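LPXTG cell wall surface protein (Streptococcus gordonii, PDB 4IGB) probably acts as a wall-anchored adhesin of the streptococcal surface, of which this chain forms the N-terminal and N2 domains. Local coordinates at residues Phe50-Pro55 against Gly67-Phe72; Gly63-Glu68 against Glu143-Asn148; Asp307-Thr312 against Thr395-Lys400. All blocks are in the same frame, centred on the assembly; numbering follows the deposited sequence.

In the fold
Interactions 1 and 2 belong to the Sgo0707 N-terminal domain, with centres 9 Å apart, and share Gly67 and Glu68. Interaction 1 is the edge pairing of strands 47-53 and 68-75; interaction 2 joins the loop leading into strand 68-75 to the loop after strand 135-142. They meet where Pro55 packs on Leu144 and where Pro55 O and Tyr65 N probably hydrogen-bond. Interaction 3 lies in the N2 domain on the other side of the chain's centre, its centre about 60 Å from that of interaction 2. The sodium ion held by Asp198, Asp200 and Thr248 is about 10 Å from the Trp145 side chain of interaction 2.

Interaction 1. Residues Phe50-Pro55 against Gly67-Phe72; sequences FHLSNP and GEMENF
Gly67 meets Asn54 at the end of the antiparallel pairing where the connecting loop begins and ends, its carbonyl oxygen accepting a hydrogen bond from Asn54 N that is modelled very short, so its exact length is doubtful. At Glu68 the contact becomes polar. A bend at chi2 (-65°) turns the carboxylate back to strand 47-53, where its oxygens divide two partners: OE1 accepts a hydrogen bond from His51 NE2 and OE2 one from Ser53 OG, both modelled very short at 2.5 Å and equally uncertain in length. Imidazole and carboxylate are nearly coplanar, and the N-H of His51 points almost straight at its acceptor. Met69 pairs with Leu52 through two backbone bonds, N to Leu52 O at 2.8 Å and O from Leu52 N at 2.7 Å. That Met69 oxygen also sits over the centre of the His51 ring, while on the other face of the sheet Met69 SD approaches Pro55 CG at 4.0 Å and Tyr157 packs against both residues. Glu70 returns to the histidine side, where OE1 accepts only a weak bond from His51 ND1; its OE2 is held by Gln49. Asn71 closes the ladder with Phe50 by a second pair of backbone bonds. Its CB lies over the Phe50 ring, 4.2 Å from the centroid. The ionisable groups thus gather on the His51 face, where carboxylates near both ring nitrogens would probably favour protonated histidine, while the opposite face is largely apolar, with the buried Asn71 amide tied to Glu137.

Interaction 2. Residues Gly63-Glu68 against Glu143-Asn148; sequences GAYPGE and ELWESN
Tyr65 and Trp145 bring their rings together obliquely, planes 58° apart and centroids 5.0 Å apart. The tryptophan supplies the outer corner of its six-membered ring: CH2 lies over one face of the tyrosine, offset toward the rim, and approaches Tyr65 CE2 at 3.5 Å. The indole lies with one face over Leu144 CB. Its NE1 bonds to Tyr157 OH, which helps fix the rotation of the ring. In Leu144, chi1 (-62°) sets CG beside the backbone N and anti to the carbonyl carbon, and from that branch point the two methyls reach different partners: CD1 packs on Tyr65 CB at 3.6 Å, while CD2 presses on the backbone around the cis peptide between Pro66 and Gly67, 3.2 Å from Pro66 O. Farther along, one water joins the loops, donating to Glu68 O at 2.7 Å and accepting from Glu143 N at 2.8 Å. Within 143-148, Glu143 OE1 accepts from Asn148 N through its anti lone pair and ties the turn together. The direct side-chain contact is therefore mainly apolar and aromatic, with one methyl against the cis-peptide backbone and a single water supplying the polar link between the two loops.

Interaction 3. Residues Asp307-Thr312 against Thr395-Lys400; sequences DGQDVT and TATNKK
Val311 and Thr395 form the hydrogen-bonded pair at the compact end of this contact, each backbone N reaching the other's O at 2.9 Å. Next along, Thr397 N bonds to Gln309 O, and Ala396 CA makes a close C-H...O contact with the same oxygen. Thr397 then extends the pairing beyond the strand with its side chain: OG1 lies between the backbone N and the carbonyl carbon (chi1 59°) and accepts from Gln309 N at 2.7 Å, while also bonding to Lys306 O. The neighbouring CG2 turns to Val311 CG1, 4.2 Å away, on the buried face. Gly308 N bonds to Thr397 O at 2.9 Å, carrying the pairing past the strand end, with a positive phi of the kind that favours glycine.

The other side is looser. Asp307 OD2 and Lys399 NZ stay 4.1 Å apart, too far for a salt bridge, though their charges may still attract, and the lysine is exposed. Asp310 OD1 lies 3.7 Å from Ala396 CB and has a long, weak ion pair with Lys346. A water also links Thr312 OG1 to Thr395 O. In the N2 sheet, strand 310-317 lies between strands 295-304 and 389-397, and the latter pairs in turn with 343-352, whose Leu343 packs against Val311, Thr395 and Thr397.

Interaction 1. Residues Phe50-Pro55 against Gly67-Phe72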
# COMPACT_ATOMS: atom_id res chain seq x y z
N PHE B 50 21.30 -12.19 -11.03
CA PHE B 50 21.29 -13.55 -11.56
C PHE B 50 20.13 -14.37 -11.01
O PHE B 50 19.65 -14.13 -9.90
CB PHE B 50 22.62 -14.25 -11.25
CG PHE B 50 22.98 -14.27 -9.80
CD1 PHE B 50 22.54 -15.29 -8.97
CD2 PHE B 50 23.77 -13.27 -9.26
CE1 PHE B 50 22.88 -15.30 -7.63
CE2 PHE B 50 24.11 -13.28 -7.92
CZ PHE B 50 23.66 -14.30 -7.11
N HIS B 51 19.67 -15.34 -11.81
CA HIS B 51 18.59 -16.21 -11.41
C HIS B 51 19.12 -17.38 -10.59
O HIS B 51 20.18 -17.93 -10.90
CB HIS B 51 17.83 -16.72 -12.63
CG HIS B 51 16.64 -17.57 -12.31
ND1 HIS B 51 15.35 -17.10 -12.38
CD2 HIS B 51 16.55 -18.86 -11.90
CE1 HIS B 51 14.52 -18.07 -12.04
NE2 HIS B 51 15.22 -19.14 -11.74
N LEU B 52 18.39 -17.76 -9.55
CA LEU B 52 18.77 -18.88 -8.70
C LEU B 52 17.64 -19.89 -8.64
O LEU B 52 16.48 -19.53 -8.41
CB LEU B 52 19.11 -18.38 -7.30
CG LEU B 52 20.54 -18.62 -6.81
CD1 LEU B 52 21.54 -18.44 -7.94
CD2 LEU B 52 20.87 -17.70 -5.65
N SER B 53 17.96 -21.16 -8.83
CA SER B 53 16.95 -22.21 -8.77
C SER B 53 17.18 -23.10 -7.54
O SER B 53 18.22 -23.73 -7.42
CB SER B 53 16.97 -23.04 -10.05
OG SER B 53 15.94 -24.01 -10.03
N ASN B 54 16.22 -23.14 -6.63
CA ASN B 54 16.40 -23.82 -5.36
C ASN B 54 17.66 -23.34 -4.67
O ASN B 54 18.61 -24.12 -4.48
CB ASN B 54 16.46 -25.34 -5.55
CG ASN B 54 15.34 -25.86 -6.42
OD1 ASN B 54 14.17 -25.49 -6.25
ND2 ASN B 54 15.70 -26.72 -7.37
N PRO B 55 17.69 -22.06 -4.30
CA PRO B 55 18.88 -21.47 -3.68
C PRO B 55 19.16 -22.05 -2.30
O PRO B 55 18.24 -22.45 -1.59
CB PRO B 55 18.50 -20.00 -3.56
CG PRO B 55 17.02 -20.01 -3.43
CD PRO B 55 16.53 -21.16 -4.26
N GLY B 67 11.37 -22.57 -4.73
CA GLY B 67 11.99 -23.04 -5.96
C GLY B 67 12.81 -22.01 -6.72
O GLY B 67 14.03 -22.16 -6.82
N GLU B 68 12.18 -20.98 -7.28
CA GLU B 68 12.90 -20.06 -8.18
C GLU B 68 13.02 -18.63 -7.64
O GLU B 68 12.09 -18.08 -7.06
CB GLU B 68 12.27 -20.05 -9.58
CG GLU B 68 12.18 -21.43 -10.25
CD GLU B 68 13.52 -22.07 -10.54
OE1 GLU B 68 14.49 -21.35 -10.85
OE2 GLU B 68 13.62 -23.31 -10.49
N MET B 69 14.20 -18.06 -7.82
CA MET B 69 14.52 -16.77 -7.22
C MET B 69 15.28 -15.90 -8.21
O MET B 69 16.09 -16.39 -9.00
CB MET B 69 15.39 -16.98 -5.97
CG MET B 69 16.09 -15.72 -5.47
SD MET B 69 17.11 -16.02 -4.00
CE MET B 69 15.84 -16.17 -2.75
N GLU B 70 15.03 -14.60 -8.15
CA GLU B 70 15.88 -13.65 -8.84
C GLU B 70 16.64 -12.89 -7.78
O GLU B 70 16.04 -12.24 -6.91
CB GLU B 70 15.07 -12.72 -9.75
CG GLU B 70 15.95 -11.87 -10.69
CD GLU B 70 16.55 -12.66 -11.85
OE1 GLU B 70 16.15 -13.83 -12.06
OE2 GLU B 70 17.41 -12.11 -12.56
N ASN B 71 17.96 -12.98 -7.85
CA ASN B 71 18.83 -12.47 -6.79
C ASN B 71 19.65 -11.28 -7.23
O ASN B 71 20.09 -11.21 -8.37
CB ASN B 71 19.78 -13.55 -6.30
CG ASN B 71 20.34 -13.24 -4.93
OD1 ASN B 71 21.50 -13.52 -4.66
ND2 ASN B 71 19.52 -12.66 -4.06
N PHE B 72 19.89 -10.36 -6.29
CA PHE B 72 20.64 -9.15 -6.60
C PHE B 72 21.69 -8.89 -5.53
O PHE B 72 21.38 -8.81 -4.33
CB PHE B 72 19.71 -7.94 -6.69
CG PHE B 72 18.69 -8.04 -7.78
CD1 PHE B 72 17.52 -8.78 -7.58
CD2 PHE B 72 18.86 -7.37 -8.99
CE1 PHE B 72 16.56 -8.84 -8.58
CE2 PHE B 72 17.92 -7.45 -9.99
CZ PHE B 72 16.76 -8.19 -9.78

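Interaction 2. Residues Gly63-Glu68 against Glu143-Asn148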
# COMPACT_ATOMS: atom_id res chain seq x y z
N GLY B 63 20.87 -25.78 3.61
CA GLY B 63 19.76 -26.51 3.05
C GLY B 63 19.11 -25.76 1.90
O GLY B 63 18.85 -24.55 2.00
N ALA B 64 18.86 -26.46 0.80
CA ALA B 64 18.23 -25.85 -0.36
C ALA B 64 16.77 -25.56 -0.07
O ALA B 64 16.14 -26.20 0.78
CB ALA B 64 18.38 -26.75 -1.57
N TYR B 65 16.22 -24.58 -0.78
CA TYR B 65 14.82 -24.24 -0.64
C TYR B 65 14.19 -24.12 -2.03
O TYR B 65 14.82 -23.62 -2.96
CB TYR B 65 14.67 -22.93 0.12
CG TYR B 65 14.92 -23.00 1.61
CD1 TYR B 65 16.22 -23.09 2.12
CD2 TYR B 65 13.87 -22.92 2.52
CE1 TYR B 65 16.45 -23.14 3.49
CE2 TYR B 65 14.10 -22.96 3.89
CZ TYR B 65 15.39 -23.07 4.37
OH TYR B 65 15.60 -23.11 5.73
N PRO B 66 12.94 -24.59 -2.19
CA PRO B 66 12.26 -24.52 -3.48
C PRO B 66 11.44 -23.22 -3.56
O PRO B 66 10.88 -22.83 -2.54
CB PRO B 66 11.33 -25.74 -3.45
CG PRO B 66 11.29 -26.20 -1.97
CD PRO B 66 12.07 -25.20 -1.17
N GLY B 67 11.37 -22.57 -4.73
CA GLY B 67 11.99 -23.04 -5.96
C GLY B 67 12.81 -22.01 -6.72
O GLY B 67 14.03 -22.16 -6.82
N GLU B 68 12.18 -20.98 -7.28
CA GLU B 68 12.90 -20.06 -8.18
C GLU B 68 13.02 -18.63 -7.64
O GLU B 68 12.09 -18.08 -7.06
CB GLU B 68 12.27 -20.05 -9.58
CG GLU B 68 12.18 -21.43 -10.25
CD GLU B 68 13.52 -22.07 -10.54
OE1 GLU B 68 14.49 -21.35 -10.85
OE2 GLU B 68 13.62 -23.31 -10.49
N GLU B 143 9.25 -16.68 -3.93
CA GLU B 143 8.19 -17.04 -3.01
C GLU B 143 8.63 -18.13 -2.05
O GLU B 143 7.82 -18.94 -1.62
CB GLU B 143 6.90 -17.38 -3.77
CG GLU B 143 6.32 -16.18 -4.50
CD GLU B 143 5.08 -16.50 -5.33
OE1 GLU B 143 4.05 -15.84 -5.14
OE2 GLU B 143 5.15 -17.40 -6.18
N LEU B 144 9.91 -18.14 -1.69
CA LEU B 144 10.40 -19.10 -0.69
C LEU B 144 9.67 -18.97 0.64
O LEU B 144 9.45 -19.96 1.32
CB LEU B 144 11.89 -18.92 -0.41
CG LEU B 144 12.98 -19.10 -1.46
CD1 LEU B 144 14.30 -19.41 -0.75
CD2 LEU B 144 12.61 -20.18 -2.46
N TRP B 145 9.34 -17.73 1.02
CA TRP B 145 8.86 -17.43 2.37
C TRP B 145 7.38 -17.08 2.38
O TRP B 145 6.62 -17.60 3.20
CB TRP B 145 9.69 -16.29 2.96
CG TRP B 145 11.15 -16.51 2.76
CD1 TRP B 145 12.02 -15.71 2.08
CD2 TRP B 145 11.92 -17.62 3.23
NE1 TRP B 145 13.29 -16.25 2.10
CE2 TRP B 145 13.25 -17.43 2.81
CE3 TRP B 145 11.61 -18.76 3.98
CZ2 TRP B 145 14.27 -18.33 3.10
CZ3 TRP B 145 12.63 -19.67 4.27
CH2 TRP B 145 13.94 -19.45 3.83
N GLU B 146 6.98 -16.18 1.49
CA GLU B 146 5.58 -15.82 1.30
C GLU B 146 5.31 -15.74 -0.19
O GLU B 146 6.24 -15.60 -0.99
CB GLU B 146 5.27 -14.42 1.85
CG GLU B 146 5.76 -14.10 3.23
CD GLU B 146 5.47 -12.64 3.59
OE1 GLU B 146 4.81 -11.93 2.80
OE2 GLU B 146 5.92 -12.20 4.67
N SER B 147 4.03 -15.79 -0.55
CA SER B 147 3.59 -15.52 -1.90
C SER B 147 3.81 -14.05 -2.25
O SER B 147 3.72 -13.17 -1.38
CB SER B 147 2.10 -15.86 -2.05
OG SER B 147 1.88 -17.26 -1.96
N ASN B 148 4.11 -13.77 -3.51
CA ASN B 148 4.04 -12.40 -4.01
C ASN B 148 4.87 -11.41 -3.20
O ASN B 148 4.41 -10.33 -2.86
CB ASN B 148 2.58 -11.95 -4.04
CG ASN B 148 1.81 -12.62 -5.14
OD1 ASN B 148 2.24 -12.63 -6.29
ND2 ASN B 148 0.67 -13.21 -4.80
O HOH W 1 9.84 -18.73 -5.75

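Interaction 3. Residues Asp307-Thr312 against Thr395-Lys400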
# COMPACT_ATOMS: atom_id res chain seq x y z
N ASP B 307 -35.80 20.17 -21.42
CA ASP B 307 -35.82 20.67 -20.05
C ASP B 307 -36.84 19.89 -19.19
O ASP B 307 -37.80 19.34 -19.72
CB ASP B 307 -36.19 22.15 -20.08
CG ASP B 307 -36.16 22.79 -18.71
OD1 ASP B 307 -35.21 22.52 -17.95
OD2 ASP B 307 -37.11 23.55 -18.40
N GLY B 308 -36.61 19.85 -17.88
CA GLY B 308 -37.54 19.24 -16.95
C GLY B 308 -37.77 17.74 -17.10
O GLY B 308 -38.87 17.26 -16.87
N GLN B 309 -36.73 16.99 -17.48
CA GLN B 309 -36.83 15.54 -17.53
C GLN B 309 -36.16 14.93 -16.29
O GLN B 309 -34.95 15.08 -16.09
CB GLN B 309 -36.16 14.97 -18.79
CG GLN B 309 -36.77 15.43 -20.09
CD GLN B 309 -38.20 14.96 -20.25
OE1 GLN B 309 -39.11 15.77 -20.38
NE2 GLN B 309 -38.40 13.64 -20.23
N ASP B 310 -36.94 14.25 -15.47
CA ASP B 310 -36.38 13.60 -14.29
C ASP B 310 -35.27 12.62 -14.65
O ASP B 310 -35.36 11.88 -15.63
CB ASP B 310 -37.46 12.85 -13.52
CG ASP B 310 -38.39 13.77 -12.78
OD1 ASP B 310 -38.04 14.96 -12.62
OD2 ASP B 310 -39.46 13.30 -12.34
N VAL B 311 -34.21 12.62 -13.86
CA VAL B 311 -33.26 11.53 -13.90
C VAL B 311 -32.86 11.24 -12.46
O VAL B 311 -32.51 12.15 -11.70
CB VAL B 311 -32.04 11.79 -14.83
CG1 VAL B 311 -32.41 12.76 -15.96
CG2 VAL B 311 -30.86 12.31 -14.05
N THR B 312 -32.95 9.97 -12.08
CA THR B 312 -32.80 9.57 -10.70
C THR B 312 -31.65 8.60 -10.58
O THR B 312 -31.61 7.60 -11.30
CB THR B 312 -34.09 8.90 -10.20
OG1 THR B 312 -35.20 9.77 -10.44
CG2 THR B 312 -34.00 8.59 -8.71
N THR B 395 -32.72 14.27 -9.68
CA THR B 395 -32.35 15.44 -10.47
C THR B 395 -33.34 15.60 -11.62
O THR B 395 -34.20 14.73 -11.85
CB THR B 395 -30.94 15.31 -11.08
OG1 THR B 395 -30.95 14.34 -12.13
CG2 THR B 395 -29.92 14.90 -10.03
N ALA B 396 -33.22 16.71 -12.35
CA ALA B 396 -33.99 16.89 -13.58
C ALA B 396 -33.22 17.76 -14.56
O ALA B 396 -32.58 18.72 -14.17
CB ALA B 396 -35.37 17.48 -13.28
N THR B 397 -33.27 17.41 -15.84
CA THR B 397 -32.60 18.20 -16.86
C THR B 397 -33.06 19.65 -16.80
O THR B 397 -34.18 19.94 -16.38
CB THR B 397 -32.86 17.63 -18.26
OG1 THR B 397 -34.28 17.63 -18.51
CG2 THR B 397 -32.34 16.21 -18.35
N ASN B 398 -32.17 20.56 -17.18
CA ASN B 398 -32.49 21.99 -17.26
C ASN B 398 -32.45 22.43 -18.72
O ASN B 398 -32.30 21.61 -19.62
CB ASN B 398 -31.55 22.82 -16.40
CG ASN B 398 -30.10 22.63 -16.79
OD1 ASN B 398 -29.76 22.63 -17.97
ND2 ASN B 398 -29.24 22.42 -15.79
N LYS B 399 -32.58 23.73 -18.95
CA LYS B 399 -32.61 24.25 -20.31
C LYS B 399 -31.37 23.86 -21.12
O LYS B 399 -31.46 23.66 -22.33
CB LYS B 399 -32.79 25.77 -20.29
CG LYS B 399 -34.22 26.21 -20.10
CD LYS B 399 -35.05 25.81 -21.30
CE LYS B 399 -36.55 25.87 -21.00
NZ LYS B 399 -36.96 27.15 -20.36
N LYS B 400 -30.23 23.74 -20.45
CA LYS B 400 -28.97 23.49 -21.15
C LYS B 400 -28.92 22.14 -21.84
O LYS B 400 -28.04 21.90 -22.67
CB LYS B 400 -27.78 23.61 -20.21
CG LYS B 400 -27.76 24.87 -19.39
CD LYS B 400 -26.39 25.05 -18.75
CE LYS B 400 -26.51 25.68 -17.38
NZ LYS B 400 -25.18 26.08 -16.85
O HOH W 2 -35.41 12.69 -10.41